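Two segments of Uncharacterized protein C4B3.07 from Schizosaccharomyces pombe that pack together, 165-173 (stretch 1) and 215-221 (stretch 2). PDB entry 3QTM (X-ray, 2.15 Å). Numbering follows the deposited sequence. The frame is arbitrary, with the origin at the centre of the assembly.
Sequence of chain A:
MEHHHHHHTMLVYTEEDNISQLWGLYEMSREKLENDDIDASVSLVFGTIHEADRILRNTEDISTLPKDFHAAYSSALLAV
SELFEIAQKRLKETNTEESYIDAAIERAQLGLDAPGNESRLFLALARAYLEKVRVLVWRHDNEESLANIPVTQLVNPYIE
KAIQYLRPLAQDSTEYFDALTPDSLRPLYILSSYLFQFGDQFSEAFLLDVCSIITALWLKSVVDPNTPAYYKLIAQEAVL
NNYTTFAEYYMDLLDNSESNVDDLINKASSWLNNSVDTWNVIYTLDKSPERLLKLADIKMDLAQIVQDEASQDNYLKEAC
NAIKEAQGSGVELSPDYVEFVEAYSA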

ATOM      1  N   TYR A 165      11.439   0.475  -8.804  1.00 21.03           N
ATOM      2  CA  TYR A 165      11.902   1.295  -7.692  1.00 21.12           C
ATOM      3  C   TYR A 165      11.521   0.756  -6.313  1.00 24.87           C
ATOM      4  O   TYR A 165      12.185   1.069  -5.333  1.00 25.99           O
ATOM      5  N   LEU A 166      10.490  -0.082  -6.241  1.00 22.13           N
ATOM      6  CA  LEU A 166      10.117  -0.684  -4.965  1.00 22.56           C
ATOM      7  C   LEU A 166      11.109  -1.775  -4.542  1.00 23.10           C
ATOM      8  O   LEU A 166      11.414  -1.937  -3.357  1.00 21.87           O
ATOM      9  N   ARG A 167      11.609  -2.522  -5.514  1.00 24.04           N
ATOM     10  CA  ARG A 167      12.463  -3.670  -5.214  1.00 24.39           C
ATOM     11  C   ARG A 167      13.670  -3.281  -4.361  1.00 23.56           C
ATOM     12  O   ARG A 167      13.924  -3.901  -3.341  1.00 27.44           O
ATOM     13  N   PRO A 168      14.408  -2.234  -4.759  1.00 24.52           N
ATOM     14  CA  PRO A 168      15.518  -1.797  -3.902  1.00 29.58           C
ATOM     15  C   PRO A 168      15.063  -1.420  -2.490  1.00 31.89           C
ATOM     16  O   PRO A 168      15.793  -1.698  -1.538  1.00 30.92           O
ATOM     17  N   LEU A 169      13.899  -0.782  -2.360  1.00 27.75           N
ATOM     18  CA  LEU A 169      13.431  -0.314  -1.053  1.00 27.60           C
ATOM     19  C   LEU A 169      13.129  -1.478  -0.131  1.00 28.23           C
ATOM     20  O   LEU A 169      13.244  -1.361   1.087  1.00 30.70           O
ATOM     21  N   ALA A 170      12.724  -2.597  -0.719  1.00 28.56           N
ATOM     22  CA  ALA A 170      12.308  -3.758   0.061  1.00 31.04           C
ATOM     23  C   ALA A 170      13.480  -4.626   0.553  1.00 33.93           C
ATOM     24  O   ALA A 170      13.289  -5.525   1.362  1.00 35.01           O
ATOM     25  N   GLN A 171      14.685  -4.359   0.070  1.00 35.07           N
ATOM     26  CA  GLN A 171      15.853  -5.125   0.510  1.00 37.17           C
ATOM     27  C   GLN A 171      16.220  -4.793   1.949  1.00 41.94           C
ATOM     28  O   GLN A 171      16.042  -3.659   2.401  1.00 36.39           O
ATOM     29  N   ASP A 172      16.737  -5.783   2.669  1.00 45.40           N
ATOM     30  CA  ASP A 172      17.179  -5.562   4.041  1.00 46.02           C
ATOM     31  C   ASP A 172      18.291  -4.531   4.093  1.00 47.25           C
ATOM     32  O   ASP A 172      18.382  -3.762   5.047  1.00 52.50           O
ATOM     33  N   SER A 173      19.132  -4.506   3.064  1.00 44.77           N
ATOM     34  CA  SER A 173      20.190  -3.499   2.978  1.00 46.38           C
ATOM     35  C   SER A 173      19.641  -2.062   3.008  1.00 47.42           C
ATOM     36  O   SER A 173      20.336  -1.133   3.425  1.00 47.77           O
ATOM     37  N   THR A 215       5.037  -6.996   0.748  1.00 26.27           N
ATOM     38  CA  THR A 215       4.942  -7.419   2.130  1.00 25.68           C
ATOM     39  C   THR A 215       6.135  -6.930   2.940  1.00 26.80           C
ATOM     40  O   THR A 215       5.981  -6.458   4.061  1.00 26.80           O
ATOM     41  N   ALA A 216       7.328  -7.031   2.365  1.00 27.65           N
ATOM     42  CA  ALA A 216       8.519  -6.540   3.041  1.00 29.73           C
ATOM     43  C   ALA A 216       8.405  -5.043   3.326  1.00 26.20           C
ATOM     44  O   ALA A 216       8.845  -4.567   4.370  1.00 29.21           O
ATOM     45  N   LEU A 217       7.805  -4.303   2.398  1.00 24.32           N
ATOM     46  CA  LEU A 217       7.662  -2.855   2.558  1.00 24.82           C
ATOM     47  C   LEU A 217       6.721  -2.477   3.710  1.00 23.05           C
ATOM     48  O   LEU A 217       7.048  -1.631   4.546  1.00 23.37           O
ATOM     49  N   TRP A 218       5.549  -3.094   3.755  1.00 23.26           N
ATOM     50  CA  TRP A 218       4.618  -2.797   4.840  1.00 25.04           C
ATOM     51  C   TRP A 218       5.301  -3.075   6.169  1.00 25.53           C
ATOM     52  O   TRP A 218       5.246  -2.261   7.085  1.00 24.61           O
ATOM     53  N   LEU A 219       5.968  -4.219   6.260  1.00 24.35           N
ATOM     54  CA  LEU A 219       6.648  -4.592   7.488  1.00 26.55           C
ATOM     55  C   LEU A 219       7.732  -3.596   7.841  1.00 27.50           C
ATOM     56  O   LEU A 219       7.856  -3.200   8.994  1.00 29.27           O
ATOM     57  N   LYS A 220       8.515  -3.173   6.856  1.00 28.14           N
ATOM     58  CA  LYS A 220       9.588  -2.232   7.149  1.00 26.71           C
ATOM     59  C   LYS A 220       9.068  -0.885   7.670  1.00 28.73           C
ATOM     60  O   LYS A 220       9.737  -0.217   8.456  1.00 27.77           O
ATOM     61  N   SER A 221       7.875  -0.488   7.238  1.00 28.04           N
ATOM     62  CA  SER A 221       7.345   0.818   7.630  1.00 29.78           C
ATOM     63  C   SER A 221       7.052   0.903   9.132  1.00 27.83           C
ATOM     64  O   SER A 221       6.770   1.975   9.654  1.00 28.22           O
TER

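Two helical segments of one chain cross here at 51°, their axes 9.3 Å apart at closest approach. The contact is small, with 298 Å² buried over both sides. Leu217, Lys220 and Ala170 account for most of it. The backbones come nearest at Ala170 and Leu217, whose CA atoms lie 5.4 Å apart.

Leu217 is the apolar centre. Its CA-to-CB bond points sideways, but the end of the side chain comes nearer to stretch 1. The rotamer is m for chi1 and t for chi2. This sets the two methyls against different neighbours. CD1 of Leu217 lies 3.5 Å from CD2 of Leu166. CD2 of Leu217 lies 3.7 Å from CB of Leu169 and 3.9 Å from CB of Ala170. The same methyl also meets the backbone, with Leu217 CD2 3.6 Å from Ala170 N. Leu166 and Leu169 share the m, t rotamer, and both start sideways to stretch 2.

The CA-to-CB bond of Ala170 points sideways, and its methyl packs against Ala216 and Leu217. Ala170 CB is 4.0 Å from Ala216 CB, and Ala216 points toward stretch 1. The Ala216 methyl also reaches the backbone: Ala216 CB is 3.8 Å from Ala170 O. The two alanine methyls make an ordinary apolar contact beside Leu217.

Lys220 supplies the polar part. It points toward stretch 1, with chi1 and chi2 both t, chi3 m and chi4 at -143°, between wells. The extended first part of the chain carries NZ to the carbonyls of Leu169 and Gln171. Lys220 NZ gives a weak hydrogen bond to Leu169 O at 3.4 Å. Lys220 NZ also lies 2.6 Å from Gln171 O.

Water 1 joins this cluster. Water 1 donates to Ala170 O at 2.6 Å and to Asp172 OD1 at 3.0 Å. Water 1 accepts a weak hydrogen bond from Lys220 NZ at 2.9 Å. The water thus links the lysine to a backbone carbonyl and to a carboxylate. The CA-to-CB bond of Asp172 points away, but with chi1 m the end of its side chain comes nearer to stretch 2.

The other side chains add little. Arg167 and Pro168 point away from stretch 2. Trp218 and Leu219 are out of reach of stretch 1. Ser221 is also out of reach; with chi1 p, Ser221 OG donates to Trp218 O at 2.7 Å, within its own stretch.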

ATOM      1  CB  TYR A 165      11.508   2.755  -7.881  1.00 23.81           C
ATOM      2  CG  TYR A 165      12.167   3.321  -9.120  1.00 27.14           C
ATOM      3  CD1 TYR A 165      13.521   3.656  -9.120  1.00 23.92           C
ATOM      4  CD2 TYR A 165      11.451   3.470 -10.300  1.00 24.53           C
ATOM      5  CE1 TYR A 165      14.130   4.152 -10.253  1.00 24.13           C
ATOM      6  CE2 TYR A 165      12.057   3.964 -11.444  1.00 25.52           C
ATOM      7  CZ  TYR A 165      13.392   4.298 -11.412  1.00 25.67           C
ATOM      8  OH  TYR A 165      13.979   4.784 -12.543  1.00 22.90           O
ATOM      9  CB  LEU A 166       8.710  -1.261  -5.028  1.00 18.69           C
ATOM     10  CG  LEU A 166       7.546  -0.266  -5.153  1.00 23.01           C
ATOM     11  CD1 LEU A 166       6.252  -0.997  -5.486  1.00 18.56           C
ATOM     12  CD2 LEU A 166       7.391   0.550  -3.879  1.00 20.67           C
ATOM     13  CB  ARG A 167      12.885  -4.386  -6.503  1.00 27.08           C
ATOM     14  CG  ARG A 167      13.786  -5.588  -6.270  1.00 31.68           C
ATOM     15  CD  ARG A 167      14.297  -6.164  -7.586  1.00 31.40           C
ATOM     16  NE  ARG A 167      13.201  -6.484  -8.499  1.00 28.65           N
ATOM     17  CZ  ARG A 167      12.439  -7.561  -8.381  1.00 31.73           C
ATOM     18  NH1 ARG A 167      12.647  -8.412  -7.384  1.00 34.31           N
ATOM     19  NH2 ARG A 167      11.466  -7.783  -9.253  1.00 37.50           N
ATOM     20  CB  PRO A 168      16.057  -0.544  -4.615  1.00 28.65           C
ATOM     21  CG  PRO A 168      15.617  -0.668  -6.023  1.00 26.61           C
ATOM     22  CD  PRO A 168      14.347  -1.484  -6.028  1.00 27.44           C
ATOM     23  CB  LEU A 169      12.159   0.533  -1.188  1.00 25.89           C
ATOM     24  CG  LEU A 169      12.281   1.818  -1.996  1.00 25.93           C
ATOM     25  CD1 LEU A 169      10.919   2.466  -2.103  1.00 23.86           C
ATOM     26  CD2 LEU A 169      13.292   2.772  -1.362  1.00 25.96           C
ATOM     27  CB  ALA A 170      11.317  -4.594  -0.737  1.00 26.01           C
ATOM     28  CB  GLN A 171      17.052  -4.859  -0.404  1.00 38.77           C
ATOM     29  CG  GLN A 171      16.815  -5.244  -1.860  1.00 37.46           C
ATOM     30  CD  GLN A 171      16.075  -6.567  -1.998  1.00 40.81           C
ATOM     31  OE1 GLN A 171      15.023  -6.647  -2.655  1.00 44.85           O
ATOM     32  NE2 GLN A 171      16.604  -7.608  -1.360  1.00 40.99           N
ATOM     33  CB  ASP A 172      17.638  -6.865   4.686  1.00 48.25           C
ATOM     34  CG  ASP A 172      16.532  -7.890   4.764  1.00 57.40           C
ATOM     35  OD1 ASP A 172      15.418  -7.612   4.267  1.00 55.78           O
ATOM     36  OD2 ASP A 172      16.774  -8.978   5.323  1.00 68.78           O
ATOM     37  CB  SER A 173      21.032  -3.707   1.721  1.00 47.74           C
ATOM     38  OG  SER A 173      20.373  -3.187   0.580  1.00 48.21           O
ATOM     39  CB  THR A 215       4.823  -8.953   2.184  1.00 28.68           C
ATOM     40  OG1 THR A 215       3.442  -9.308   2.016  1.00 34.42           O
ATOM     41  CG2 THR A 215       5.334  -9.495   3.498  1.00 33.98           C
ATOM     42  CB  ALA A 216       9.775  -6.847   2.209  1.00 26.34           C
ATOM     43  CB  LEU A 217       7.224  -2.198   1.235  1.00 21.89           C
ATOM     44  CG  LEU A 217       8.313  -2.169   0.135  1.00 24.43           C
ATOM     45  CD1 LEU A 217       7.791  -1.588  -1.156  1.00 20.77           C
ATOM     46  CD2 LEU A 217       9.570  -1.414   0.571  1.00 24.62           C
ATOM     47  CB  TRP A 218       3.334  -3.618   4.719  1.00 23.95           C
ATOM     48  CG  TRP A 218       2.363  -3.104   3.690  1.00 21.77           C
ATOM     49  CD1 TRP A 218       2.037  -3.701   2.503  1.00 20.68           C
ATOM     50  CD2 TRP A 218       1.587  -1.899   3.758  1.00 22.63           C
ATOM     51  NE1 TRP A 218       1.113  -2.942   1.830  1.00 18.97           N
ATOM     52  CE2 TRP A 218       0.816  -1.833   2.575  1.00 23.06           C
ATOM     53  CE3 TRP A 218       1.461  -0.873   4.704  1.00 23.71           C
ATOM     54  CZ2 TRP A 218      -0.070  -0.781   2.314  1.00 23.30           C
ATOM     55  CZ3 TRP A 218       0.585   0.178   4.438  1.00 23.20           C
ATOM     56  CH2 TRP A 218      -0.173   0.210   3.257  1.00 25.55           C
ATOM     57  CB  LEU A 219       7.243  -6.007   7.386  1.00 28.95           C
ATOM     58  CG  LEU A 219       6.228  -7.152   7.366  1.00 30.92           C
ATOM     59  CD1 LEU A 219       6.888  -8.490   7.013  1.00 30.31           C
ATOM     60  CD2 LEU A 219       5.514  -7.235   8.711  1.00 31.46           C
ATOM     61  CB  LYS A 220      10.504  -2.020   5.941  1.00 28.00           C
ATOM     62  CG  LYS A 220      11.756  -1.202   6.288  1.00 33.32           C
ATOM     63  CD  LYS A 220      12.741  -1.083   5.128  1.00 36.29           C
ATOM     64  CE  LYS A 220      12.937  -2.426   4.445  1.00 38.40           C
ATOM     65  NZ  LYS A 220      14.336  -2.638   4.005  1.00 39.26           N
ATOM     66  CB  SER A 221       6.090   1.172   6.824  1.00 25.86           C
ATOM     67  OG  SER A 221       4.960   0.460   7.280  1.00 27.69           O
TER
HETATM   68  O   HOH W   1      13.434  -5.363   3.971  1.00 40.06           O